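PDB 2XMZ: hydrolase, alpha/beta hydrolase FOLD family from Staphylococcus aureus, which probably catalyses the lyase step of menaquinone biosynthesis that forms 2-succinyl-6-hydroxy-2,4-cyclohexadiene-1-carboxylate. Local coordinates for residues T70-L73 with D74-D78; A143-E146 with L147-D151; L162-P165 with V166-H170; T257-L260 with G261-E265. All blocks are in the same frame, centred on the assembly; numbering follows the deposited sequence. Where two conformers were deposited one is given.

Contact 1: T70-L73 with D74-D78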
ATOM      1  N   THR A  70      -8.056  10.467   2.110  1.00 22.76           N
ATOM      2  CA  THR A  70      -9.360   9.893   2.502  1.00 23.64           C
ATOM      3  C   THR A  70     -10.485  10.413   1.628  1.00 24.68           C
ATOM      4  O   THR A  70     -11.323   9.626   1.174  1.00 25.46           O
ATOM      5  CB  THR A  70      -9.646  10.177   3.969  1.00 24.31           C
ATOM      6  OG1 THR A  70      -8.649   9.503   4.720  1.00 24.91           O
ATOM      7  CG2 THR A  70     -11.069   9.668   4.407  1.00 25.49           C
ATOM      8  N   THR A  71     -10.508  11.730   1.391  1.00 24.56           N
ATOM      9  CA  THR A  71     -11.506  12.312   0.500  1.00 26.75           C
ATOM     10  C   THR A  71     -11.402  11.751  -0.903  1.00 26.43           C
ATOM     11  O   THR A  71     -12.397  11.413  -1.531  1.00 27.32           O
ATOM     12  CB  THR A  71     -11.401  13.841   0.455  1.00 27.27           C
ATOM     13  OG1 THR A  71     -11.749  14.351   1.742  1.00 28.38           O
ATOM     14  CG2 THR A  71     -12.354  14.435  -0.598  1.00 30.09           C
ATOM     15  N   LEU A  72     -10.177  11.687  -1.397  1.00 26.66           N
ATOM     16  CA  LEU A  72      -9.883  11.081  -2.670  1.00 27.30           C
ATOM     17  C   LEU A  72     -10.507   9.699  -2.778  1.00 26.16           C
ATOM     18  O   LEU A  72     -11.202   9.378  -3.766  1.00 26.66           O
ATOM     19  CB  LEU A  72      -8.361  10.977  -2.795  1.00 26.25           C
ATOM     20  CG  LEU A  72      -7.678  10.602  -4.091  1.00 30.13           C
ATOM     21  CD1 LEU A  72      -6.236  11.144  -4.019  1.00 30.89           C
ATOM     22  CD2 LEU A  72      -7.689   9.066  -4.317  1.00 31.02           C
ATOM     23  N   LEU A  73     -10.257   8.883  -1.760  1.00 24.42           N
ATOM     24  CA  LEU A  73     -10.775   7.525  -1.743  1.00 24.78           C
ATOM     25  C   LEU A  73     -12.292   7.486  -1.544  1.00 25.59           C
ATOM     26  O   LEU A  73     -12.963   6.682  -2.183  1.00 26.04           O
ATOM     27  CB  LEU A  73     -10.073   6.668  -0.684  1.00 24.32           C
ATOM     28  CG  LEU A  73      -8.558   6.475  -0.752  1.00 25.83           C
ATOM     29  CD1 LEU A  73      -8.145   5.400   0.284  1.00 25.80           C
ATOM     30  CD2 LEU A  73      -8.073   6.085  -2.140  1.00 26.97           C
ATOM     31  N   ASP A  74     -12.826   8.341  -0.669  1.00 25.51           N
ATOM     32  CA  ASP A  74     -14.290   8.452  -0.478  1.00 26.82           C
ATOM     33  C   ASP A  74     -14.996   8.607  -1.840  1.00 28.14           C
ATOM     34  O   ASP A  74     -16.005   7.956  -2.128  1.00 28.81           O
ATOM     35  CB  ASP A  74     -14.652   9.676   0.381  1.00 26.74           C
ATOM     36  CG  ASP A  74     -14.309   9.518   1.866  1.00 25.62           C
ATOM     37  OD1 ASP A  74     -14.134   8.396   2.415  1.00 23.55           O
ATOM     38  OD2 ASP A  74     -14.255  10.573   2.519  1.00 24.83           O
ATOM     39  N   ARG A  75     -14.420   9.460  -2.677  1.00 28.60           N
ATOM     40  CA  ARG A  75     -14.996   9.822  -3.955  1.00 31.09           C
ATOM     41  C   ARG A  75     -15.015   8.663  -4.916  1.00 31.21           C
ATOM     42  O   ARG A  75     -15.963   8.503  -5.679  1.00 31.86           O
ATOM     43  CB  ARG A  75     -14.248  11.013  -4.551  1.00 31.17           C
ATOM     44  CG  ARG A  75     -14.570  12.294  -3.828  1.00 32.19           C
ATOM     45  CD  ARG A  75     -13.671  13.407  -4.305  1.00 33.01           C
ATOM     46  NE  ARG A  75     -13.970  14.663  -3.631  1.00 33.49           N
ATOM     47  CZ  ARG A  75     -13.320  15.799  -3.860  1.00 35.19           C
ATOM     48  NH1 ARG A  75     -12.354  15.838  -4.764  1.00 36.40           N
ATOM     49  NH2 ARG A  75     -13.642  16.893  -3.198  1.00 36.56           N
ATOM     50  N   ILE A  76     -13.976   7.842  -4.868  1.00 30.00           N
ATOM     51  CA  ILE A  76     -13.944   6.664  -5.720  1.00 31.13           C
ATOM     52  C   ILE A  76     -14.905   5.633  -5.182  1.00 31.56           C
ATOM     53  O   ILE A  76     -15.782   5.146  -5.912  1.00 31.89           O
ATOM     54  CB  ILE A  76     -12.536   6.046  -5.799  1.00 29.63           C
ATOM     55  CG1 ILE A  76     -11.654   6.927  -6.686  1.00 30.42           C
ATOM     56  CG2 ILE A  76     -12.632   4.616  -6.352  1.00 31.16           C
ATOM     57  CD1 ILE A  76     -10.149   6.746  -6.454  1.00 29.37           C
ATOM     58  N   LEU A  77     -14.740   5.322  -3.891  1.00 30.38           N
ATOM     59  CA  LEU A  77     -15.491   4.244  -3.253  1.00 31.42           C
ATOM     60  C   LEU A  77     -16.994   4.464  -3.170  1.00 33.46           C
ATOM     61  O   LEU A  77     -17.752   3.498  -3.134  1.00 34.24           O
ATOM     62  CB  LEU A  77     -14.893   3.912  -1.881  1.00 30.15           C
ATOM     63  CG  LEU A  77     -13.434   3.422  -1.981  1.00 29.15           C
ATOM     64  CD1 LEU A  77     -12.871   3.150  -0.603  1.00 27.95           C
ATOM     65  CD2 LEU A  77     -13.300   2.173  -2.889  1.00 30.45           C
ATOM     66  N   ASP A  78     -17.417   5.724  -3.145  1.00 34.97           N
ATOM     67  CA  ASP A  78     -18.830   6.064  -3.098  1.00 37.59           C
ATOM     68  C   ASP A  78     -19.617   5.408  -4.248  1.00 39.86           C
ATOM     69  O   ASP A  78     -20.766   5.027  -4.074  1.00 40.93           O
ATOM     70  CB  ASP A  78     -19.030   7.583  -3.121  1.00 38.42           C
ATOM     71  CG  ASP A  78     -20.470   7.975  -2.910  1.00 41.12           C
ATOM     72  OD1 ASP A  78     -20.902   8.009  -1.742  1.00 44.36           O
ATOM     73  OD2 ASP A  78     -21.182   8.211  -3.908  1.00 44.43           O
TER

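Contact 2: A143-E146 with L147-D151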
ATOM      1  N   ALA A 143      18.539  16.297  -6.825  1.00 42.19           N
ATOM      2  CA  ALA A 143      19.373  15.341  -7.568  1.00 42.16           C
ATOM      3  C   ALA A 143      18.635  14.468  -8.604  1.00 41.00           C
ATOM      4  O   ALA A 143      19.275  13.814  -9.438  1.00 42.06           O
ATOM      5  CB  ALA A 143      20.203  14.479  -6.604  1.00 42.37           C
ATOM      6  N   GLY A 144      17.306  14.454  -8.553  1.00 38.81           N
ATOM      7  CA  GLY A 144      16.496  13.775  -9.579  1.00 37.45           C
ATOM      8  C   GLY A 144      16.124  12.333  -9.271  1.00 35.57           C
ATOM      9  O   GLY A 144      16.518  11.784  -8.240  1.00 35.07           O
ATOM     10  N   ILE A 145      15.385  11.700 -10.181  1.00 34.69           N
ATOM     11  CA  ILE A 145      14.820  10.374  -9.894  1.00 32.80           C
ATOM     12  C   ILE A 145      15.889   9.284  -9.922  1.00 34.00           C
ATOM     13  O   ILE A 145      15.952   8.469  -9.008  1.00 33.83           O
ATOM     14  CB  ILE A 145      13.605  10.009 -10.814  1.00 31.91           C
ATOM     15  CG1 ILE A 145      12.822   8.818 -10.244  1.00 29.10           C
ATOM     16  CG2 ILE A 145      14.038   9.721 -12.260  1.00 32.18           C
ATOM     17  CD1 ILE A 145      12.282   9.043  -8.851  1.00 24.47           C
ATOM     18  N   GLU A 146      16.745   9.298 -10.942  1.00 35.92           N
ATOM     19  CA  GLU A 146      17.684   8.207 -11.166  1.00 37.17           C
ATOM     20  C   GLU A 146      18.622   7.983  -9.975  1.00 37.65           C
ATOM     21  O   GLU A 146      18.762   6.857  -9.499  1.00 37.37           O
ATOM     22  CB  GLU A 146      18.469   8.395 -12.477  1.00 39.05           C
ATOM     23  CG  GLU A 146      19.302   7.166 -12.872  1.00 40.84           C
ATOM     24  CD  GLU A 146      19.870   7.255 -14.278  1.00 45.48           C
ATOM     25  OE1 GLU A 146      19.301   7.998 -15.106  1.00 48.60           O
ATOM     26  OE2 GLU A 146      20.889   6.589 -14.558  1.00 47.45           O
ATOM     27  N   LEU A 147      19.234   9.056  -9.482  1.00 38.31           N
ATOM     28  CA  LEU A 147      20.187   8.954  -8.378  1.00 39.36           C
ATOM     29  C   LEU A 147      19.476   8.493  -7.096  1.00 37.67           C
ATOM     30  O   LEU A 147      19.994   7.670  -6.344  1.00 37.96           O
ATOM     31  CB  LEU A 147      20.949  10.275  -8.188  1.00 40.58           C
ATOM     32  CG  LEU A 147      21.872  10.715  -9.356  1.00 42.87           C
ATOM     33  CD1 LEU A 147      22.308  12.171  -9.217  1.00 43.24           C
ATOM     34  CD2 LEU A 147      23.100   9.810  -9.584  1.00 45.73           C
ATOM     35  N   PHE A 148      18.268   8.998  -6.877  1.00 36.17           N
ATOM     36  CA  PHE A 148      17.463   8.551  -5.739  1.00 34.20           C
ATOM     37  C   PHE A 148      17.181   7.058  -5.777  1.00 33.52           C
ATOM     38  O   PHE A 148      17.368   6.362  -4.771  1.00 33.24           O
ATOM     39  CB  PHE A 148      16.160   9.347  -5.634  1.00 32.58           C
ATOM     40  CG  PHE A 148      15.375   9.024  -4.410  1.00 31.94           C
ATOM     41  CD1 PHE A 148      15.654   9.658  -3.197  1.00 30.72           C
ATOM     42  CD2 PHE A 148      14.374   8.055  -4.454  1.00 29.59           C
ATOM     43  CE1 PHE A 148      14.944   9.343  -2.059  1.00 29.85           C
ATOM     44  CE2 PHE A 148      13.653   7.734  -3.311  1.00 28.37           C
ATOM     45  CZ  PHE A 148      13.940   8.386  -2.111  1.00 28.43           C
ATOM     46  N   VAL A 149      16.726   6.571  -6.935  1.00 33.58           N
ATOM     47  CA  VAL A 149      16.404   5.150  -7.134  1.00 32.48           C
ATOM     48  C   VAL A 149      17.654   4.279  -6.945  1.00 34.27           C
ATOM     49  O   VAL A 149      17.583   3.216  -6.332  1.00 33.11           O
ATOM     50  CB  VAL A 149      15.750   4.890  -8.523  1.00 32.65           C
ATOM     51  CG1 VAL A 149      15.593   3.397  -8.799  1.00 31.83           C
ATOM     52  CG2 VAL A 149      14.373   5.553  -8.609  1.00 30.64           C
ATOM     53  N   ASN A 150      18.799   4.742  -7.453  1.00 36.27           N
ATOM     54  CA  ASN A 150      20.053   4.026  -7.247  1.00 38.40           C
ATOM     55  C   ASN A 150      20.333   3.773  -5.756  1.00 38.89           C
ATOM     56  O   ASN A 150      20.660   2.643  -5.360  1.00 39.57           O
ATOM     57  CB  ASN A 150      21.210   4.754  -7.942  1.00 39.60           C
ATOM     58  CG  ASN A 150      21.122   4.666  -9.458  1.00 40.21           C
ATOM     59  OD1 ASN A 150      20.376   3.850 -10.011  1.00 40.70           O
ATOM     60  ND2 ASN A 150      21.893   5.500 -10.138  1.00 40.27           N
ATOM     61  N   ASP A 151      20.154   4.813  -4.937  1.00 39.16           N
ATOM     62  CA  ASP A 151      20.330   4.710  -3.488  1.00 39.42           C
ATOM     63  C   ASP A 151      19.190   3.901  -2.836  1.00 37.96           C
ATOM     64  O   ASP A 151      19.443   3.090  -1.949  1.00 38.02           O
ATOM     65  CB  ASP A 151      20.430   6.102  -2.847  1.00 39.29           C
ATOM     66  CG  ASP A 151      21.747   6.808  -3.145  1.00 42.45           C
ATOM     67  OD1 ASP A 151      22.595   6.282  -3.910  1.00 43.26           O
ATOM     68  OD2 ASP A 151      21.942   7.913  -2.593  1.00 44.17           O
TER
HETATM   69  O   HOH W   1      19.155  11.308 -11.107  1.00 33.66           O
HETATM   70  O   HOH W   2      22.355   5.393 -12.709  1.00 35.23           O

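Contact 3: L162-P165 with V166-H170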
ATOM      1  N   LEU A 162      17.519  -8.205  -4.544  1.00 35.36           N
ATOM      2  CA  LEU A 162      18.755  -8.407  -5.310  1.00 37.86           C
ATOM      3  C   LEU A 162      18.852  -9.848  -5.812  1.00 40.07           C
ATOM      4  O   LEU A 162      19.663 -10.173  -6.690  1.00 41.39           O
ATOM      5  CB  LEU A 162      19.985  -8.053  -4.467  1.00 38.56           C
ATOM      6  CG  LEU A 162      20.066  -6.626  -3.924  1.00 37.51           C
ATOM      7  CD1 LEU A 162      21.012  -6.586  -2.725  1.00 40.10           C
ATOM      8  CD2 LEU A 162      20.494  -5.617  -5.005  1.00 40.33           C
ATOM      9  N   GLU A 163      17.986 -10.686  -5.257  1.00 39.92           N
ATOM     10  CA  GLU A 163      17.900 -12.089  -5.605  1.00 42.25           C
ATOM     11  C   GLU A 163      16.815 -12.399  -6.653  1.00 41.49           C
ATOM     12  O   GLU A 163      16.712 -13.534  -7.123  1.00 43.03           O
ATOM     13  CB  GLU A 163      17.666 -12.918  -4.332  1.00 42.50           C
ATOM     14  CG  GLU A 163      18.923 -13.105  -3.478  1.00 46.23           C
ATOM     15  CD  GLU A 163      19.904 -14.065  -4.111  1.00 50.74           C
ATOM     16  OE1 GLU A 163      20.634 -13.668  -5.056  1.00 54.12           O
ATOM     17  OE2 GLU A 163      19.947 -15.230  -3.661  1.00 54.20           O
ATOM     18  N   LEU A 164      16.016 -11.400  -7.014  1.00 39.11           N
ATOM     19  CA  LEU A 164      14.918 -11.596  -7.966  1.00 38.32           C
ATOM     20  C   LEU A 164      15.417 -11.805  -9.390  1.00 39.56           C
ATOM     21  O   LEU A 164      16.560 -11.456  -9.695  1.00 39.95           O
ATOM     22  CB  LEU A 164      13.933 -10.420  -7.904  1.00 36.25           C
ATOM     23  CG  LEU A 164      13.093 -10.414  -6.625  1.00 35.55           C
ATOM     24  CD1 LEU A 164      12.301  -9.133  -6.481  1.00 34.05           C
ATOM     25  CD2 LEU A 164      12.194 -11.661  -6.503  1.00 37.80           C
ATOM     26  N   PRO A 165      14.570 -12.398 -10.263  1.00 39.89           N
ATOM     27  CA  PRO A 165      14.986 -12.554 -11.645  1.00 41.34           C
ATOM     28  C   PRO A 165      15.188 -11.170 -12.250  1.00 40.68           C
ATOM     29  O   PRO A 165      14.472 -10.231 -11.897  1.00 37.51           O
ATOM     30  CB  PRO A 165      13.791 -13.261 -12.304  1.00 41.74           C
ATOM     31  CG  PRO A 165      13.045 -13.889 -11.180  1.00 40.59           C
ATOM     32  CD  PRO A 165      13.202 -12.906 -10.053  1.00 39.43           C
ATOM     33  N   VAL A 166      16.167 -11.055 -13.143  1.00 42.51           N
ATOM     34  CA  VAL A 166      16.553  -9.756 -13.708  1.00 42.93           C
ATOM     35  C   VAL A 166      15.379  -8.967 -14.330  1.00 41.71           C
ATOM     36  O   VAL A 166      15.339  -7.737 -14.220  1.00 40.49           O
ATOM     37  CB  VAL A 166      17.794  -9.889 -14.639  1.00 45.29           C
ATOM     38  CG1 VAL A 166      17.508 -10.787 -15.853  1.00 47.75           C
ATOM     39  CG2 VAL A 166      18.301  -8.525 -15.062  1.00 46.76           C
ATOM     40  N   GLU A 167      14.409  -9.674 -14.920  1.00 42.04           N
ATOM     41  CA  GLU A 167      13.216  -9.039 -15.503  1.00 41.49           C
ATOM     42  C   GLU A 167      12.441  -8.293 -14.439  1.00 39.34           C
ATOM     43  O   GLU A 167      11.960  -7.184 -14.669  1.00 38.23           O
ATOM     44  CB  GLU A 167      12.226 -10.050 -16.099  1.00 42.06           C
ATOM     45  CG  GLU A 167      12.796 -11.277 -16.681  1.00 46.19           C
ATOM     46  CD  GLU A 167      13.066 -12.345 -15.673  1.00 45.06           C
ATOM     47  OE1 GLU A 167      12.102 -13.004 -15.216  1.00 45.23           O
ATOM     48  OE2 GLU A 167      14.258 -12.534 -15.363  1.00 46.19           O
ATOM     49  N   ILE A 168      12.272  -8.952 -13.294  1.00 38.38           N
ATOM     50  CA  ILE A 168      11.515  -8.390 -12.193  1.00 36.59           C
ATOM     51  C   ILE A 168      12.246  -7.162 -11.661  1.00 35.50           C
ATOM     52  O   ILE A 168      11.630  -6.118 -11.453  1.00 34.19           O
ATOM     53  CB  ILE A 168      11.188  -9.457 -11.092  1.00 36.36           C
ATOM     54  CG1 ILE A 168       9.922 -10.252 -11.460  1.00 37.55           C
ATOM     55  CG2 ILE A 168      10.908  -8.805  -9.766  1.00 33.67           C
ATOM     56  CD1 ILE A 168      10.127 -11.433 -12.372  1.00 40.12           C
ATOM     57  N   GLN A 169      13.558  -7.267 -11.483  1.00 36.52           N
ATOM     58  CA  GLN A 169      14.326  -6.124 -10.987  1.00 36.46           C
ATOM     59  C   GLN A 169      14.245  -4.936 -11.970  1.00 36.91           C
ATOM     60  O   GLN A 169      14.052  -3.800 -11.544  1.00 35.91           O
ATOM     61  CB  GLN A 169      15.771  -6.514 -10.653  1.00 37.81           C
ATOM     62  CG  GLN A 169      15.881  -7.599  -9.571  1.00 38.74           C
ATOM     63  CD  GLN A 169      17.303  -7.826  -9.083  1.00 41.80           C
ATOM     64  OE1 GLN A 169      17.941  -6.919  -8.547  1.00 43.90           O
ATOM     65  NE2 GLN A 169      17.792  -9.048  -9.234  1.00 41.71           N
ATOM     66  N   HIS A 170      14.346  -5.221 -13.271  1.00 38.10           N
ATOM     67  CA  HIS A 170      14.081  -4.243 -14.336  1.00 38.29           C
ATOM     68  C   HIS A 170      12.716  -3.551 -14.204  1.00 37.60           C
ATOM     69  O   HIS A 170      12.657  -2.316 -14.211  1.00 36.48           O
ATOM     70  CB  HIS A 170      14.210  -4.908 -15.715  1.00 40.10           C
ATOM     71  CG  HIS A 170      13.840  -4.020 -16.867  1.00 39.62           C
ATOM     72  ND1 HIS A 170      14.735  -3.151 -17.456  1.00 40.03           N
ATOM     73  CD2 HIS A 170      12.685  -3.900 -17.569  1.00 38.52           C
ATOM     74  CE1 HIS A 170      14.142  -2.515 -18.451  1.00 37.41           C
ATOM     75  NE2 HIS A 170      12.899  -2.956 -18.544  1.00 37.38           N
TER

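Contact 4: T257-L260 with G261-E265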
ATOM      1  N   THR A 257      -2.697 -16.692  -3.738  1.00 37.18           N
ATOM      2  CA  THR A 257      -3.375 -17.777  -3.028  1.00 38.72           C
ATOM      3  C   THR A 257      -3.880 -17.313  -1.661  1.00 37.89           C
ATOM      4  O   THR A 257      -5.023 -17.597  -1.302  1.00 37.94           O
ATOM      5  CB  THR A 257      -2.437 -18.973  -2.848  1.00 39.83           C
ATOM      6  OG1 THR A 257      -1.977 -19.401  -4.132  1.00 42.54           O
ATOM      7  CG2 THR A 257      -3.143 -20.135  -2.138  1.00 40.86           C
ATOM      8  N   MET A 258      -3.031 -16.594  -0.916  1.00 36.81           N
ATOM      9  CA  MET A 258      -3.425 -16.066   0.393  1.00 36.94           C
ATOM     10  C   MET A 258      -4.608 -15.109   0.294  1.00 35.76           C
ATOM     11  O   MET A 258      -5.514 -15.160   1.120  1.00 36.45           O
ATOM     12  CB  MET A 258      -2.262 -15.388   1.129  1.00 36.50           C
ATOM     13  CG  MET A 258      -1.134 -16.303   1.637  1.00 38.98           C
ATOM     14  SD  MET A 258      -1.603 -17.674   2.725  1.00 46.57           S
ATOM     15  CE  MET A 258      -1.970 -18.977   1.534  1.00 49.10           C
ATOM     16  N   ILE A 259      -4.619 -14.260  -0.727  1.00 34.75           N
ATOM     17  CA  ILE A 259      -5.688 -13.263  -0.866  1.00 33.65           C
ATOM     18  C   ILE A 259      -7.008 -13.955  -1.220  1.00 34.57           C
ATOM     19  O   ILE A 259      -8.034 -13.721  -0.575  1.00 34.21           O
ATOM     20  CB  ILE A 259      -5.365 -12.218  -1.943  1.00 33.07           C
ATOM     21  CG1 ILE A 259      -3.985 -11.587  -1.707  1.00 33.06           C
ATOM     22  CG2 ILE A 259      -6.458 -11.137  -2.001  1.00 31.96           C
ATOM     23  CD1 ILE A 259      -3.887 -10.711  -0.500  1.00 31.55           C
ATOM     24  N   LEU A 260      -6.955 -14.808  -2.240  1.00 35.05           N
ATOM     25  CA  LEU A 260      -8.123 -15.536  -2.718  1.00 36.64           C
ATOM     26  C   LEU A 260      -8.759 -16.370  -1.608  1.00 36.75           C
ATOM     27  O   LEU A 260      -9.975 -16.399  -1.488  1.00 36.92           O
ATOM     28  CB  LEU A 260      -7.761 -16.417  -3.913  1.00 38.16           C
ATOM     29  CG  LEU A 260      -7.434 -15.727  -5.244  1.00 38.12           C
ATOM     30  CD1 LEU A 260      -6.779 -16.731  -6.214  1.00 40.58           C
ATOM     31  CD2 LEU A 260      -8.668 -15.119  -5.891  1.00 39.99           C
ATOM     32  N   GLY A 261      -7.925 -17.008  -0.785  1.00 36.74           N
ATOM     33  CA  GLY A 261      -8.392 -17.858   0.309  1.00 37.72           C
ATOM     34  C   GLY A 261      -9.064 -17.059   1.417  1.00 37.13           C
ATOM     35  O   GLY A 261     -10.080 -17.495   1.979  1.00 38.14           O
ATOM     36  N   PHE A 262      -8.488 -15.900   1.737  1.00 35.08           N
ATOM     37  CA  PHE A 262      -9.088 -14.948   2.680  1.00 34.59           C
ATOM     38  C   PHE A 262     -10.420 -14.475   2.117  1.00 35.65           C
ATOM     39  O   PHE A 262     -11.463 -14.639   2.758  1.00 36.57           O
ATOM     40  CB  PHE A 262      -8.147 -13.748   2.897  1.00 32.54           C
ATOM     41  CG  PHE A 262      -8.760 -12.589   3.680  1.00 31.17           C
ATOM     42  CD1 PHE A 262      -8.984 -12.688   5.059  1.00 31.36           C
ATOM     43  CD2 PHE A 262      -9.089 -11.395   3.036  1.00 28.59           C
ATOM     44  CE1 PHE A 262      -9.529 -11.590   5.786  1.00 30.17           C
ATOM     45  CE2 PHE A 262      -9.640 -10.298   3.741  1.00 28.48           C
ATOM     46  CZ  PHE A 262      -9.845 -10.397   5.128  1.00 27.50           C
ATOM     47  N   LEU A 263     -10.383 -13.926   0.904  1.00 35.66           N
ATOM     48  CA  LEU A 263     -11.603 -13.518   0.203  1.00 37.48           C
ATOM     49  C   LEU A 263     -12.649 -14.634   0.140  1.00 39.61           C
ATOM     50  O   LEU A 263     -13.831 -14.364   0.303  1.00 40.24           O
ATOM     51  CB  LEU A 263     -11.307 -12.979  -1.202  1.00 37.08           C
ATOM     52  CG  LEU A 263     -10.435 -11.716  -1.331  1.00 35.63           C
ATOM     53  CD1 LEU A 263     -10.162 -11.407  -2.794  1.00 34.31           C
ATOM     54  CD2 LEU A 263     -11.044 -10.494  -0.634  1.00 35.75           C
ATOM     55  N   LYS A 264     -12.206 -15.870  -0.093  1.00 41.61           N
ATOM     56  CA  LYS A 264     -13.087 -17.053  -0.094  1.00 44.48           C
ATOM     57  C   LYS A 264     -13.780 -17.192   1.272  1.00 45.49           C
ATOM     58  O   LYS A 264     -15.007 -17.301   1.344  1.00 45.78           O
ATOM     59  CB  LYS A 264     -12.285 -18.336  -0.399  1.00 45.32           C
ATOM     60  CG  LYS A 264     -12.874 -19.300  -1.458  1.00 46.84           C
ATOM     61  CD  LYS A 264     -14.311 -19.695  -1.197  1.00 46.89           C
ATOM     62  CE  LYS A 264     -14.815 -20.703  -2.233  0.50 48.16           C
ATOM     63  NZ  LYS A 264     -14.165 -22.042  -2.109  0.50 46.83           N
ATOM     64  N   GLU A 265     -12.978 -17.159   2.341  1.00 45.91           N
ATOM     65  CA  GLU A 265     -13.459 -17.326   3.718  1.00 48.36           C
ATOM     66  C   GLU A 265     -14.443 -16.254   4.148  1.00 48.95           C
ATOM     67  O   GLU A 265     -15.349 -16.518   4.934  1.00 50.02           O
ATOM     68  CB  GLU A 265     -12.292 -17.361   4.701  1.00 47.22           C
ATOM     69  CG  GLU A 265     -11.506 -18.643   4.651  1.00 50.89           C
ATOM     70  CD  GLU A 265     -10.111 -18.509   5.224  1.00 52.10           C
ATOM     71  OE1 GLU A 265      -9.651 -17.369   5.452  1.00 52.92           O
ATOM     72  OE2 GLU A 265      -9.468 -19.560   5.439  1.00 55.34           O
TER

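Contact 1: T70-L73 with D74-D78
The guanidinium of Arg75 carries the CG2 methyl of Thr71 on one of its faces, 3.3 Å above the plane and displaced toward the rim, with 3.4 Å from Thr71 CG2 to Arg75 NE. Because the arginine chain runs extended from CG to NE (chi2 172°, chi3 179°), it can lay its flat end across the threonine one turn back. The Asp74 side chain slants past Thr70, its OD2 3.8 Å from Thr70 CG2; OD2 is hydrogen-bonded to His105 ND1 and OD1 to Tyr100 OH. Asp74 thereby ties this helix to the end of helix 92-103 and the loop after it. Beneath the side chains run i to i+4 backbone bonds: Asp74 N to Thr70 O at 2.7 Å, Leu77 N to Leu73 O at 2.8 Å and nearly linear, and a weak one from Ile76 N to Leu72 O at 3.4 Å. Leu72 and Ile76 point the same way, Leu72 CD2 lying 4.0 Å from Ile76 CD1. This is one of the helices flanking the central sheet of the alpha/beta hydrolase fold: Leu72, Leu73 and Ile76 lie on Ile48 of strand 44-48, Leu73 and Leu77 on Tyr100 of helix 92-103, and Arg75 is at the exposed side.

Contact 2: A143-E146 with L147-D151
Ile145 and Val149 make the close-packed side of this first turn of helix 145-152. Val149 CG2 sits 3.3 Å from Ile145 O and 4.0 Å from Ile145 CG1, the two side chains crossing at a slant. With CG1 anti to the backbone N (chi1 -165°), Ile145 leans back over its own carbonyl and toward Val149, and Val149 N closes the turn on Ile145 O at 2.9 Å. Phe148, buried like Val149, turns away to Leu140 of helix 123-143 and to Phe25 and Leu26. Helices 123-143, 145-152 and 166-177 lie in the long insertion between strands 110-114 and 210-215, the cap of the alpha/beta hydrolase fold. Gly144 holds the N-cap position and links the first two; its positive phi of 93° is a backbone that glycine tolerates readily. The other side is looser and wetter. One water receives Leu147 N at 2.8 Å and donates to Ala143 O, bridging the break between the helices. A second water donates to Glu146 OE2 and accepts from Asn150 ND2, both at 2.6 Å, joining carboxylate and amide planes that stand 85° apart. Asn150 OD1 is taken by Arg173 of helix 166-177. Leu147 comes closest to Ala143 through CD1, 3.5 Å from Ala143 O.

Contact 3: L162-P165 with V166-H170
Two torsions shape the reach of Gln169 to Leu164: with chi1 at -60° its CG stands beside the backbone N, and with chi2 at -171° the chain stretches back along the preceding loop. The amide is thus delivered to the carbonyls of the residues before the helix. Gln169 NE2 donates to Leu164 O at 2.7 Å, with the acceptor close to the amide plane, while the nitrogen stands above the carbonyl plane, 37° out of it, and not on a lone pair. The same nitrogen makes a weak, longer bond to Leu162 O, so that one amide group spans the 3-10 segment and the loop behind it. Along its stem, Gln169 CG rests 3.8 Å from Leu164 CB.

Pro165 occupies the N-cap position. Its carbonyl oxygen receives Gln169 N at 3.1 Å, in the carbonyl plane, and a weak bond from Ile168 N. Its ring lies side by side with Ile168, Pro165 CG 4.0 Å from Ile168 CD1, while Glu167, bent at chi2, curls back until OE2 is 3.2 Å from Pro165 CB. Leu164 crosses Ile168 at about a right angle, and Leu164 CD1 touches Ile168 CG2 at 3.6 Å. Pro165 O and the Gln169 amide thus bond across the start of helix 166-177, part of the cap inserted after strand 110-114 of the alpha/beta hydrolase fold. The turn lies largely at the surface, in the connection that follows helix 145-152, and its apolar corner faces helix 247-250: Leu164 reaches Val249 and Glu250 there, and Ile168 also rests on Val249.

Contact 4: T257-L260 with G261-E265
Leu260 O accepts Lys264 N at 2.7 Å, the shortest backbone bond in this run of helix 252-266, the C-terminal helix of the alpha/beta hydrolase fold. The bond is bent, with 146° at the hydrogen. By comparison, Leu263 N meets Ile259 O at 2.8 Å almost in line. Gly261 N and Phe262 N continue the pattern to Thr257 O and Met258 O, at 3.0 Å from Gly261 N to Thr257 O and 3.1 Å from Phe262 N to Met258 O, so four successive i to i+4 bonds join the two halves of the segment.

The side chains divide by face. Ile259 and Leu263 lie side by side and point the same way; a chi1 of -53° puts Ile259 CG1 beside the backbone N and leaves CG2, on the opposite side from that N, to meet the leucine. Ile259 goes on to Leu211 and Leu213 of strand 210-215 and to Phe39 of helix 36-40, while Leu263 reaches Tyr43, a residue of a loop that Leu260 touches as well. Phe262 extends away from the preceding turn toward Ile112 and Leu211, planting its ring against strands 110-114 and 210-215, and Ile259 O lies at the edge of that ring, near its plane. The aliphatic contact itself is made by Ile259 CG2 and Leu263 CD1, 3.8 Å apart.

In the fold
All four are local contacts along or at the start of helices, yet their chemistry follows their place. Contacts 1 and 4, with centres about 25 Å apart, belong to helices packed on the central sheet; each sets an aliphatic side against strands, but contact 1 adds a carboxylate hydrogen-bonded to His105 and Tyr100 and contact 4 an aromatic ring. Contacts 2 and 3 lie farther out, on consecutive helices 145-152 and 166-177, their nearest atoms about 8 Å apart. Both concern helix starts, contact 2 using glycine and bridging waters, contact 3 proline and a side-chain amide. Contact 3 is the surface contact of the set, whereas the others are partly buried.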